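PDB 2AHR: putative pyrroline carboxylate reductase from Streptococcus pyogenes, which probably catalyses the NAD(P)H-dependent reduction of 1-pyrroline-5-carboxylate to L-proline, the last step of proline biosynthesis. Local coordinates for residues 93-98 with 153-158; 123-128 with 159-164; 41-44 with 49-52. All blocks are in the same frame, centred on the assembly; numbering follows the deposited sequence.

Interaction 1: residues 93-98 with 153-158; sequences ISLQRL and ISEKDF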
ATOM      1  N   ILE E  93     -26.729  24.269  -0.691  1.00 41.64           N
ATOM      2  CA  ILE E  93     -27.268  25.525  -0.146  1.00 41.59           C
ATOM      3  C   ILE E  93     -28.658  25.271   0.427  1.00 41.30           C
ATOM      4  O   ILE E  93     -29.607  24.974  -0.318  1.00 40.68           O
ATOM      5  CB  ILE E  93     -27.311  26.640  -1.226  1.00 42.35           C
ATOM      6  CG1 ILE E  93     -25.899  26.854  -1.783  1.00 43.70           C
ATOM      7  CG2 ILE E  93     -27.950  27.947  -0.664  1.00 42.63           C
ATOM      8  CD1 ILE E  93     -25.595  28.258  -2.248  1.00 46.07           C
ATOM      9  N   SER E  94     -28.769  25.380   1.746  1.00 40.53           N
ATOM     10  CA  SER E  94     -30.032  25.177   2.424  1.00 41.37           C
ATOM     11  C   SER E  94     -31.042  26.277   2.107  1.00 41.00           C
ATOM     12  O   SER E  94     -30.686  27.377   1.680  1.00 40.36           O
ATOM     13  CB  SER E  94     -29.824  25.121   3.930  1.00 41.56           C
ATOM     14  OG  SER E  94     -29.542  26.432   4.412  1.00 45.38           O
ATOM     15  N   LEU E  95     -32.307  25.952   2.342  1.00 41.30           N
ATOM     16  CA  LEU E  95     -33.414  26.882   2.234  1.00 41.69           C
ATOM     17  C   LEU E  95     -33.241  28.044   3.215  1.00 42.50           C
ATOM     18  O   LEU E  95     -33.659  29.169   2.930  1.00 42.85           O
ATOM     19  CB  LEU E  95     -34.739  26.137   2.484  1.00 41.52           C
ATOM     20  CG  LEU E  95     -35.208  25.159   1.386  1.00 40.57           C
ATOM     21  CD1 LEU E  95     -36.238  24.189   1.918  1.00 41.52           C
ATOM     22  CD2 LEU E  95     -35.766  25.894   0.202  1.00 39.49           C
ATOM     23  N   GLN E  96     -32.626  27.763   4.366  1.00 43.24           N
ATOM     24  CA  GLN E  96     -32.381  28.776   5.392  1.00 44.09           C
ATOM     25  C   GLN E  96     -31.375  29.802   4.882  1.00 43.83           C
ATOM     26  O   GLN E  96     -31.609  31.004   4.989  1.00 44.33           O
ATOM     27  CB  GLN E  96     -31.906  28.134   6.708  1.00 44.39           C
ATOM     28  CG  GLN E  96     -31.858  29.102   7.894  1.00 48.01           C
ATOM     29  CD  GLN E  96     -31.619  28.403   9.239  1.00 53.78           C
ATOM     30  OE1 GLN E  96     -30.505  27.951   9.543  1.00 55.49           O
ATOM     31  NE2 GLN E  96     -32.669  28.324  10.054  1.00 54.61           N
ATOM     32  N   ARG E  97     -30.272  29.328   4.312  1.00 43.84           N
ATOM     33  CA  ARG E  97     -29.266  30.199   3.711  1.00 44.13           C
ATOM     34  C   ARG E  97     -29.796  30.968   2.506  1.00 44.00           C
ATOM     35  O   ARG E  97     -29.423  32.117   2.306  1.00 44.06           O
ATOM     36  CB  ARG E  97     -28.031  29.399   3.304  1.00 44.11           C
ATOM     37  CG  ARG E  97     -27.177  28.995   4.487  1.00 47.89           C
ATOM     38  CD  ARG E  97     -26.052  28.033   4.107  1.00 52.19           C
ATOM     39  NE  ARG E  97     -25.117  28.577   3.117  1.00 54.12           N
ATOM     40  CZ  ARG E  97     -24.266  27.833   2.412  1.00 53.86           C
ATOM     41  NH1 ARG E  97     -24.248  26.516   2.585  1.00 53.86           N
ATOM     42  NH2 ARG E  97     -23.445  28.399   1.533  1.00 51.99           N
ATOM     43  N   LEU E  98     -30.651  30.331   1.697  1.00 43.78           N
ATOM     44  CA  LEU E  98     -31.251  30.984   0.528  1.00 43.18           C
ATOM     45  C   LEU E  98     -32.132  32.162   0.961  1.00 43.32           C
ATOM     46  O   LEU E  98     -32.106  33.221   0.342  1.00 42.31           O
ATOM     47  CB  LEU E  98     -32.063  29.984  -0.328  1.00 42.71           C
ATOM     48  CG  LEU E  98     -32.716  30.536  -1.615  1.00 42.16           C
ATOM     49  CD1 LEU E  98     -31.687  31.109  -2.609  1.00 41.64           C
ATOM     50  CD2 LEU E  98     -33.614  29.508  -2.320  1.00 38.95           C
ATOM     51  N   ILE E 153     -38.321  14.286  -0.264  1.00 41.30           N
ATOM     52  CA  ILE E 153     -37.121  14.047   0.554  1.00 40.58           C
ATOM     53  C   ILE E 153     -37.004  15.148   1.626  1.00 40.27           C
ATOM     54  O   ILE E 153     -37.199  16.321   1.316  1.00 40.32           O
ATOM     55  CB  ILE E 153     -35.856  14.022  -0.390  1.00 40.32           C
ATOM     56  CG1 ILE E 153     -35.964  12.892  -1.438  1.00 40.72           C
ATOM     57  CG2 ILE E 153     -34.531  13.936   0.358  1.00 39.48           C
ATOM     58  CD1 ILE E 153     -35.978  11.470  -0.883  1.00 41.15           C
ATOM     59  N   SER E 154     -36.714  14.787   2.881  1.00 39.71           N
ATOM     60  CA  SER E 154     -36.413  15.792   3.902  1.00 39.34           C
ATOM     61  C   SER E 154     -35.183  16.573   3.485  1.00 38.50           C
ATOM     62  O   SER E 154     -34.260  16.002   2.908  1.00 37.83           O
ATOM     63  CB  SER E 154     -36.062  15.130   5.228  1.00 39.91           C
ATOM     64  OG  SER E 154     -37.186  14.509   5.785  1.00 42.94           O
ATOM     65  N   GLU E 155     -35.134  17.855   3.838  1.00 37.61           N
ATOM     66  CA  GLU E 155     -33.974  18.672   3.498  1.00 37.29           C
ATOM     67  C   GLU E 155     -32.704  18.162   4.144  1.00 36.80           C
ATOM     68  O   GLU E 155     -31.620  18.360   3.598  1.00 36.57           O
ATOM     69  CB  GLU E 155     -34.157  20.160   3.832  1.00 37.50           C
ATOM     70  CG  GLU E 155     -33.214  21.011   2.980  1.00 39.62           C
ATOM     71  CD  GLU E 155     -33.077  22.461   3.406  1.00 40.76           C
ATOM     72  OE1 GLU E 155     -33.632  22.891   4.442  1.00 43.51           O
ATOM     73  OE2 GLU E 155     -32.387  23.177   2.677  1.00 41.23           O
ATOM     74  N   LYS E 156     -32.827  17.505   5.293  1.00 35.49           N
ATOM     75  CA  LYS E 156     -31.648  17.011   5.968  1.00 36.08           C
ATOM     76  C   LYS E 156     -30.984  15.875   5.178  1.00 35.39           C
ATOM     77  O   LYS E 156     -29.853  15.507   5.482  1.00 35.39           O
ATOM     78  CB  LYS E 156     -31.957  16.559   7.400  1.00 36.19           C
ATOM     79  CG  LYS E 156     -33.044  15.506   7.498  1.00 39.29           C
ATOM     80  CD  LYS E 156     -33.136  14.940   8.933  1.00 45.25           C
ATOM     81  CE  LYS E 156     -34.375  14.082   9.119  1.00 47.20           C
ATOM     82  NZ  LYS E 156     -34.460  13.079   8.035  1.00 49.11           N
ATOM     83  N   ASP E 157     -31.691  15.334   4.183  1.00 34.40           N
ATOM     84  CA  ASP E 157     -31.170  14.236   3.360  1.00 34.31           C
ATOM     85  C   ASP E 157     -30.779  14.703   1.963  1.00 33.43           C
ATOM     86  O   ASP E 157     -30.453  13.886   1.112  1.00 33.80           O
ATOM     87  CB  ASP E 157     -32.193  13.107   3.243  1.00 33.81           C
ATOM     88  CG  ASP E 157     -32.436  12.383   4.564  1.00 35.96           C
ATOM     89  OD1 ASP E 157     -31.482  12.133   5.348  1.00 36.32           O
ATOM     90  OD2 ASP E 157     -33.609  12.047   4.811  1.00 39.08           O
ATOM     91  N   PHE E 158     -30.830  16.004   1.719  1.00 32.78           N
ATOM     92  CA  PHE E 158     -30.555  16.521   0.373  1.00 32.58           C
ATOM     93  C   PHE E 158     -29.143  16.303  -0.119  1.00 32.73           C
ATOM     94  O   PHE E 158     -28.944  16.074  -1.304  1.00 32.72           O
ATOM     95  CB  PHE E 158     -30.957  17.986   0.228  1.00 31.36           C
ATOM     96  CG  PHE E 158     -32.215  18.172  -0.571  1.00 31.66           C
ATOM     97  CD1 PHE E 158     -33.414  17.597  -0.138  1.00 30.76           C
ATOM     98  CD2 PHE E 158     -32.195  18.880  -1.776  1.00 30.14           C
ATOM     99  CE1 PHE E 158     -34.587  17.735  -0.877  1.00 31.24           C
ATOM    100  CE2 PHE E 158     -33.354  19.039  -2.520  1.00 32.11           C
ATOM    101  CZ  PHE E 158     -34.567  18.462  -2.064  1.00 30.93           C
TER
HETATM  102  O   HOH W   1     -32.853  25.074   5.594  1.00 45.50           O

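Interaction 2: residues 123-128 with 159-164; sequences STALTG and DTFTAL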
ATOM      1  N   SER E 123     -34.112  11.756 -11.703  1.00 33.93           N
ATOM      2  CA  SER E 123     -34.596  11.318 -10.396  1.00 33.90           C
ATOM      3  C   SER E 123     -34.399  12.515  -9.471  1.00 34.23           C
ATOM      4  O   SER E 123     -33.280  12.769  -9.002  1.00 34.62           O
ATOM      5  CB  SER E 123     -33.820  10.079  -9.904  1.00 34.50           C
ATOM      6  OG  SER E 123     -33.784   9.051 -10.901  1.00 34.51           O
ATOM      7  N   THR E 124     -35.484  13.244  -9.211  1.00 33.84           N
ATOM      8  CA  THR E 124     -35.429  14.584  -8.633  1.00 33.83           C
ATOM      9  C   THR E 124     -36.002  14.654  -7.230  1.00 34.47           C
ATOM     10  O   THR E 124     -37.156  14.279  -7.001  1.00 34.67           O
ATOM     11  CB  THR E 124     -36.184  15.598  -9.536  1.00 34.05           C
ATOM     12  OG1 THR E 124     -35.644  15.540 -10.863  1.00 33.68           O
ATOM     13  CG2 THR E 124     -36.047  17.036  -9.016  1.00 34.23           C
ATOM     14  N   ALA E 125     -35.196  15.137  -6.280  1.00 34.59           N
ATOM     15  CA  ALA E 125     -35.691  15.406  -4.944  1.00 34.57           C
ATOM     16  C   ALA E 125     -36.393  16.766  -4.939  1.00 35.02           C
ATOM     17  O   ALA E 125     -36.011  17.681  -5.687  1.00 34.16           O
ATOM     18  CB  ALA E 125     -34.555  15.386  -3.925  1.00 34.73           C
ATOM     19  N   LEU E 126     -37.404  16.888  -4.078  1.00 35.26           N
ATOM     20  CA  LEU E 126     -38.166  18.125  -3.934  1.00 36.22           C
ATOM     21  C   LEU E 126     -38.467  18.377  -2.468  1.00 36.51           C
ATOM     22  O   LEU E 126     -38.943  17.486  -1.764  1.00 37.48           O
ATOM     23  CB  LEU E 126     -39.487  18.057  -4.721  1.00 36.09           C
ATOM     24  CG  LEU E 126     -40.566  19.141  -4.466  1.00 36.77           C
ATOM     25  CD1 LEU E 126     -40.093  20.521  -4.936  1.00 33.37           C
ATOM     26  CD2 LEU E 126     -41.881  18.758  -5.151  1.00 36.47           C
ATOM     27  N   THR E 127     -38.193  19.589  -2.008  1.00 36.79           N
ATOM     28  CA  THR E 127     -38.641  20.001  -0.682  1.00 37.18           C
ATOM     29  C   THR E 127     -38.926  21.510  -0.629  1.00 37.42           C
ATOM     30  O   THR E 127     -38.421  22.268  -1.456  1.00 37.04           O
ATOM     31  CB  THR E 127     -37.644  19.546   0.419  1.00 36.91           C
ATOM     32  OG1 THR E 127     -38.309  19.549   1.684  1.00 38.59           O
ATOM     33  CG2 THR E 127     -36.402  20.444   0.472  1.00 34.58           C
ATOM     34  N   GLY E 128     -39.711  21.937   0.363  1.00 38.41           N
ATOM     35  CA  GLY E 128     -40.049  23.359   0.537  1.00 39.27           C
ATOM     36  C   GLY E 128     -39.916  23.904   1.955  1.00 39.78           C
ATOM     37  O   GLY E 128     -39.946  23.146   2.940  1.00 40.38           O
ATOM     38  N   ASP E 159     -28.171  16.372   0.787  1.00 33.24           N
ATOM     39  CA  ASP E 159     -26.754  16.204   0.410  1.00 34.00           C
ATOM     40  C   ASP E 159     -26.456  14.749  -0.003  1.00 33.36           C
ATOM     41  O   ASP E 159     -25.753  14.515  -0.971  1.00 33.52           O
ATOM     42  CB  ASP E 159     -25.820  16.631   1.560  1.00 33.56           C
ATOM     43  CG  ASP E 159     -25.710  18.148   1.712  1.00 35.42           C
ATOM     44  OD1 ASP E 159     -26.132  18.932   0.818  1.00 35.14           O
ATOM     45  OD2 ASP E 159     -25.171  18.559   2.747  1.00 38.46           O
ATOM     46  N   THR E 160     -26.989  13.795   0.756  1.00 32.02           N
ATOM     47  CA  THR E 160     -26.929  12.382   0.409  1.00 31.39           C
ATOM     48  C   THR E 160     -27.661  12.080  -0.899  1.00 31.46           C
ATOM     49  O   THR E 160     -27.175  11.286  -1.692  1.00 31.02           O
ATOM     50  CB  THR E 160     -27.512  11.488   1.557  1.00 32.08           C
ATOM     51  OG1 THR E 160     -26.866  11.819   2.787  1.00 30.14           O
ATOM     52  CG2 THR E 160     -27.298  10.012   1.288  1.00 28.75           C
ATOM     53  N   PHE E 161     -28.819  12.710  -1.134  1.00 30.98           N
ATOM     54  CA  PHE E 161     -29.554  12.485  -2.375  1.00 30.88           C
ATOM     55  C   PHE E 161     -28.762  13.103  -3.543  1.00 30.93           C
ATOM     56  O   PHE E 161     -28.713  12.537  -4.629  1.00 30.90           O
ATOM     57  CB  PHE E 161     -30.967  13.097  -2.301  1.00 31.05           C
ATOM     58  CG  PHE E 161     -31.844  12.780  -3.489  1.00 29.88           C
ATOM     59  CD1 PHE E 161     -32.825  11.789  -3.397  1.00 29.03           C
ATOM     60  CD2 PHE E 161     -31.719  13.494  -4.675  1.00 30.75           C
ATOM     61  CE1 PHE E 161     -33.649  11.499  -4.477  1.00 29.64           C
ATOM     62  CE2 PHE E 161     -32.541  13.216  -5.787  1.00 31.51           C
ATOM     63  CZ  PHE E 161     -33.507  12.216  -5.689  1.00 31.62           C
ATOM     64  N   THR E 162     -28.156  14.266  -3.319  1.00 31.13           N
ATOM     65  CA  THR E 162     -27.245  14.877  -4.310  1.00 30.73           C
ATOM     66  C   THR E 162     -26.186  13.874  -4.792  1.00 31.39           C
ATOM     67  O   THR E 162     -25.871  13.810  -5.990  1.00 32.16           O
ATOM     68  CB  THR E 162     -26.558  16.116  -3.715  1.00 31.08           C
ATOM     69  OG1 THR E 162     -27.559  17.055  -3.292  1.00 31.49           O
ATOM     70  CG2 THR E 162     -25.586  16.775  -4.722  1.00 29.47           C
ATOM     71  N   ALA E 163     -25.640  13.083  -3.869  1.00 30.74           N
ATOM     72  CA  ALA E 163     -24.636  12.078  -4.216  1.00 30.97           C
ATOM     73  C   ALA E 163     -25.244  10.856  -4.901  1.00 30.95           C
ATOM     74  O   ALA E 163     -24.685  10.348  -5.876  1.00 30.99           O
ATOM     75  CB  ALA E 163     -23.819  11.639  -2.939  1.00 30.89           C
ATOM     76  N   LEU E 164     -26.360  10.347  -4.369  1.00 31.03           N
ATOM     77  CA  LEU E 164     -26.953   9.130  -4.897  1.00 31.13           C
ATOM     78  C   LEU E 164     -27.598   9.300  -6.251  1.00 31.76           C
ATOM     79  O   LEU E 164     -27.654   8.347  -7.031  1.00 32.06           O
ATOM     80  CB  LEU E 164     -28.010   8.578  -3.950  1.00 31.28           C
ATOM     81  CG  LEU E 164     -27.551   8.043  -2.605  1.00 33.17           C
ATOM     82  CD1 LEU E 164     -28.798   7.451  -1.915  1.00 36.35           C
ATOM     83  CD2 LEU E 164     -26.466   7.007  -2.766  1.00 32.46           C
TER

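Interaction 3: residues 41-44 with 49-52; sequences EIAE and PYAM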
ATOM      1  N   GLU E  41     -27.856  34.902 -26.959  1.00 68.74           N
ATOM      2  CA  GLU E  41     -27.162  33.768 -27.563  1.00 69.05           C
ATOM      3  C   GLU E  41     -27.751  32.405 -27.192  1.00 68.83           C
ATOM      4  O   GLU E  41     -27.844  31.530 -28.050  1.00 68.72           O
ATOM      5  CB  GLU E  41     -25.689  33.817 -27.167  1.00 69.32           C
ATOM      6  CG  GLU E  41     -24.748  33.054 -28.076  1.00 70.88           C
ATOM      7  CD  GLU E  41     -23.316  33.055 -27.554  1.00 73.42           C
ATOM      8  OE1 GLU E  41     -22.894  34.051 -26.910  1.00 73.78           O
ATOM      9  OE2 GLU E  41     -22.612  32.047 -27.788  1.00 74.18           O
ATOM     10  N   ILE E  42     -28.138  32.216 -25.929  1.00 68.48           N
ATOM     11  CA  ILE E  42     -28.746  30.941 -25.530  1.00 68.25           C
ATOM     12  C   ILE E  42     -30.254  30.907 -25.795  1.00 67.90           C
ATOM     13  O   ILE E  42     -30.808  29.837 -26.052  1.00 67.95           O
ATOM     14  CB  ILE E  42     -28.374  30.480 -24.067  1.00 68.16           C
ATOM     15  CG1 ILE E  42     -29.322  31.056 -23.017  1.00 68.31           C
ATOM     16  CG2 ILE E  42     -26.915  30.779 -23.734  1.00 68.21           C
ATOM     17  CD1 ILE E  42     -30.456  30.119 -22.668  1.00 68.04           C
ATOM     18  N   ALA E  43     -30.904  32.070 -25.733  1.00 67.69           N
ATOM     19  CA  ALA E  43     -32.307  32.213 -26.137  1.00 67.84           C
ATOM     20  C   ALA E  43     -32.456  31.879 -27.625  1.00 68.09           C
ATOM     21  O   ALA E  43     -33.461  31.303 -28.051  1.00 67.93           O
ATOM     22  CB  ALA E  43     -32.797  33.617 -25.866  1.00 67.78           C
ATOM     23  N   GLU E  44     -31.439  32.260 -28.395  1.00 68.23           N
ATOM     24  CA  GLU E  44     -31.272  31.832 -29.776  1.00 68.66           C
ATOM     25  C   GLU E  44     -31.320  30.305 -29.847  1.00 68.46           C
ATOM     26  O   GLU E  44     -32.186  29.739 -30.512  1.00 68.34           O
ATOM     27  CB  GLU E  44     -29.928  32.348 -30.312  1.00 68.85           C
ATOM     28  CG  GLU E  44     -29.589  31.957 -31.742  1.00 70.03           C
ATOM     29  CD  GLU E  44     -29.928  33.045 -32.744  1.00 72.12           C
ATOM     30  OE1 GLU E  44     -29.635  32.852 -33.948  1.00 72.50           O
ATOM     31  OE2 GLU E  44     -30.481  34.094 -32.331  1.00 72.63           O
ATOM     32  N   PRO E  49     -37.896  33.343 -25.166  1.00 63.18           N
ATOM     33  CA  PRO E  49     -37.704  34.749 -24.803  1.00 63.25           C
ATOM     34  C   PRO E  49     -36.548  34.912 -23.819  1.00 63.53           C
ATOM     35  O   PRO E  49     -36.323  34.030 -22.981  1.00 63.47           O
ATOM     36  CB  PRO E  49     -39.022  35.118 -24.113  1.00 63.28           C
ATOM     37  CG  PRO E  49     -40.008  34.095 -24.578  1.00 63.10           C
ATOM     38  CD  PRO E  49     -39.222  32.847 -24.751  1.00 63.00           C
ATOM     39  N   TYR E  50     -35.816  36.016 -23.934  1.00 63.60           N
ATOM     40  CA  TYR E  50     -34.786  36.363 -22.952  1.00 63.81           C
ATOM     41  C   TYR E  50     -35.140  37.688 -22.281  1.00 63.78           C
ATOM     42  O   TYR E  50     -35.889  38.496 -22.846  1.00 63.71           O
ATOM     43  CB  TYR E  50     -33.391  36.444 -23.596  1.00 63.98           C
ATOM     44  CG  TYR E  50     -33.228  37.582 -24.584  1.00 65.02           C
ATOM     45  CD1 TYR E  50     -33.522  37.403 -25.934  1.00 65.21           C
ATOM     46  CD2 TYR E  50     -32.784  38.842 -24.167  1.00 65.35           C
ATOM     47  CE1 TYR E  50     -33.379  38.452 -26.846  1.00 65.92           C
ATOM     48  CE2 TYR E  50     -32.637  39.891 -25.069  1.00 65.01           C
ATOM     49  CZ  TYR E  50     -32.935  39.690 -26.407  1.00 65.20           C
ATOM     50  OH  TYR E  50     -32.794  40.720 -27.311  1.00 64.91           O
ATOM     51  N   ALA E  51     -34.596  37.905 -21.085  1.00 63.45           N
ATOM     52  CA  ALA E  51     -34.802  39.150 -20.351  1.00 63.38           C
ATOM     53  C   ALA E  51     -33.615  40.110 -20.469  1.00 63.35           C
ATOM     54  O   ALA E  51     -32.467  39.693 -20.661  1.00 63.48           O
ATOM     55  CB  ALA E  51     -35.115  38.862 -18.883  1.00 63.42           C
HETATM   56  N   MSE E  52     -33.913  41.402 -20.331  1.00 63.10           N
HETATM   57  CA  MSE E  52     -32.914  42.461 -20.425  1.00 62.54           C
HETATM   58  C   MSE E  52     -31.981  42.497 -19.207  1.00 62.30           C
HETATM   59  O   MSE E  52     -30.871  43.033 -19.281  1.00 62.50           O
HETATM   60  CB  MSE E  52     -33.600  43.818 -20.629  1.00 62.44           C
HETATM   61  CG  MSE E  52     -34.402  43.954 -21.938  1.00 61.55           C
HETATM   62 SE   MSE E  52     -33.494  43.539 -23.449  1.00 60.54          SE
HETATM   63  CE  MSE E  52     -32.054  44.602 -23.335  1.00 59.79           C
TER

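Interaction 1: residues 93-98 with 153-158
E155 reaches across to the start of helix 95-102, bonding it directly through one carboxylate oxygen and through a water with the other. OE2 of E155 accepts from the backbone N of L95 at 2.8 Å, with an N-H...O angle of 159°. The donor arrives on the syn side and only 16° out of the carboxylate plane, which is good geometry for a charged hydrogen bond. The other oxygen, OE1, works through one water, which donates to E155 OE1 (2.6 Å) and accepts from the backbone N of Q96 (3.0 Å). Two successive amides of the first helical turn are thus served by one side chain, one directly and one through water. Beside the direct bond, S94 CA lies 3.1 Å from E155 OE2, and the L95 side chain crosses that of E155 at a slant, its CD1 3.9 Å from E155 CD.

The reach comes from the glutamate chain: CG is anti to the backbone N (chi1 -157°) and the chain stays extended beyond it, spanning a gap in which the closest CA atoms, those of S94 and E155, are 7.7 Å apart. On the helix side S94 is the N-cap, its OG accepting from R97 N at 3.0 Å in a nearly straight bond. Further out, R110 NH1 forms a salt bridge with E155 OE2, giving that oxygen a second partner and helping to fix the rotation of the carboxylate.

An anionic group facing the N-terminal amides of a helix, with an arginine at the same oxygen, is probably stabilised in its ionised form; the contact is therefore chiefly electrostatic, with L95 adding a small apolar flank.

Interaction 2: residues 123-128 with 159-164
With CG anti to the backbone N (chi1 -174°), F161 extends from helix 158-185 to lay one ring face against A125 of strand 122-128. The A125 methyl carbon CB sits over the ring centre, 3.5 Å from the centroid of F161 and 14° off the ring normal, which satisfies the criteria for a CH-pi contact. The far end of the ring meets backbone: F161 CE2 is 3.3 Å from S123 O, which lies at the ring edge near its plane, and 3.3 Å from A125 N. The ring therefore packs on both the A125 methyl and the backbone from S123 O to A125 N.

The local axes of strand 123-128 and helix 159-164 run nearly antiparallel, at 168°, with a closest approach of 9.4 Å, a spacing suited to one layer of side chains. All four touching residues are buried. The strand is held between its sheet neighbours 108-112 and 148-152 by backbone bonds such as A125 with M112 and L126 with F151. Elsewhere on the helix segment, T160 and A163 pack on I253 of helix 241-258, while I196 of a second subunit packs against F161.

Interaction 3: residues 41-44 with 49-52
A43 overlaps the base of the Y50 side chain with its methyl group: A43 CB lies 3.7 Å from Y50 CB and 3.9 Å from Y50 CD1. The contact is apolar, methyl to methylene, and continues onto the near side of the ring, which the methyl approaches obliquely. Y50 CG is farther off, 4.2 Å from A43 CB. The backbone before the tyrosine also comes close, with P49 C at 4.5 Å from A43 CB.

The backbone sets Y50 CB against the alanine, and the torsions decide only where the ring goes. Its CG stands between the backbone N and the carbonyl carbon (chi1 67°), while chi2 of -90° sets the ring plane perpendicular to the CA-CB-CG plane. CD1 is thereby brought near A43 CB, and the ring carries on along helix 36-46 to pack on L36 and K40. The nearest CA atoms across the contact, those of A43 and Y50, are 5.8 Å apart, consistent with the small side chain of A43. Only 88 Å² is buried in all, most of it from A43.

I31 of strand 28-32 completes the surroundings by packing on both A43 and Y50, and its backbone is also hydrogen-bonded to those of P49 and A51. This is a beta-alpha unit of the Rossmann-type NADP-binding domain, strand 28-32 followed by helix 36-46, with the chain after the helix lying against that strand. The same helix carries R38, an NADP-binding residue; the Y50 side chain itself is about 12 Å from the nearest atoms of the bound NADP.

From the N terminus, interaction 3 comes first and closes a short loop: only four residues separate 41-44 from 49-52, and it joins the C-terminal half of helix 36-46 to the chain leading to helix 54-58 within the nucleotide-binding domain. Interactions 1 and 2 follow and cross, closing loops of 54 and 30 intervening residues, their segments alternating as 93-98, 123-128, 153-158 and 159-164. Interaction 1 ties the start of helix 95-102 to the 3-10 turn ahead of helix 158-185; interaction 2 ties strand 122-128 to that helix. They touch directly, with F158 CZ 3.6 Å from A125 CB. Their centres are 9 Å apart, whereas interaction 3 is centred about 30 Å from interaction 1.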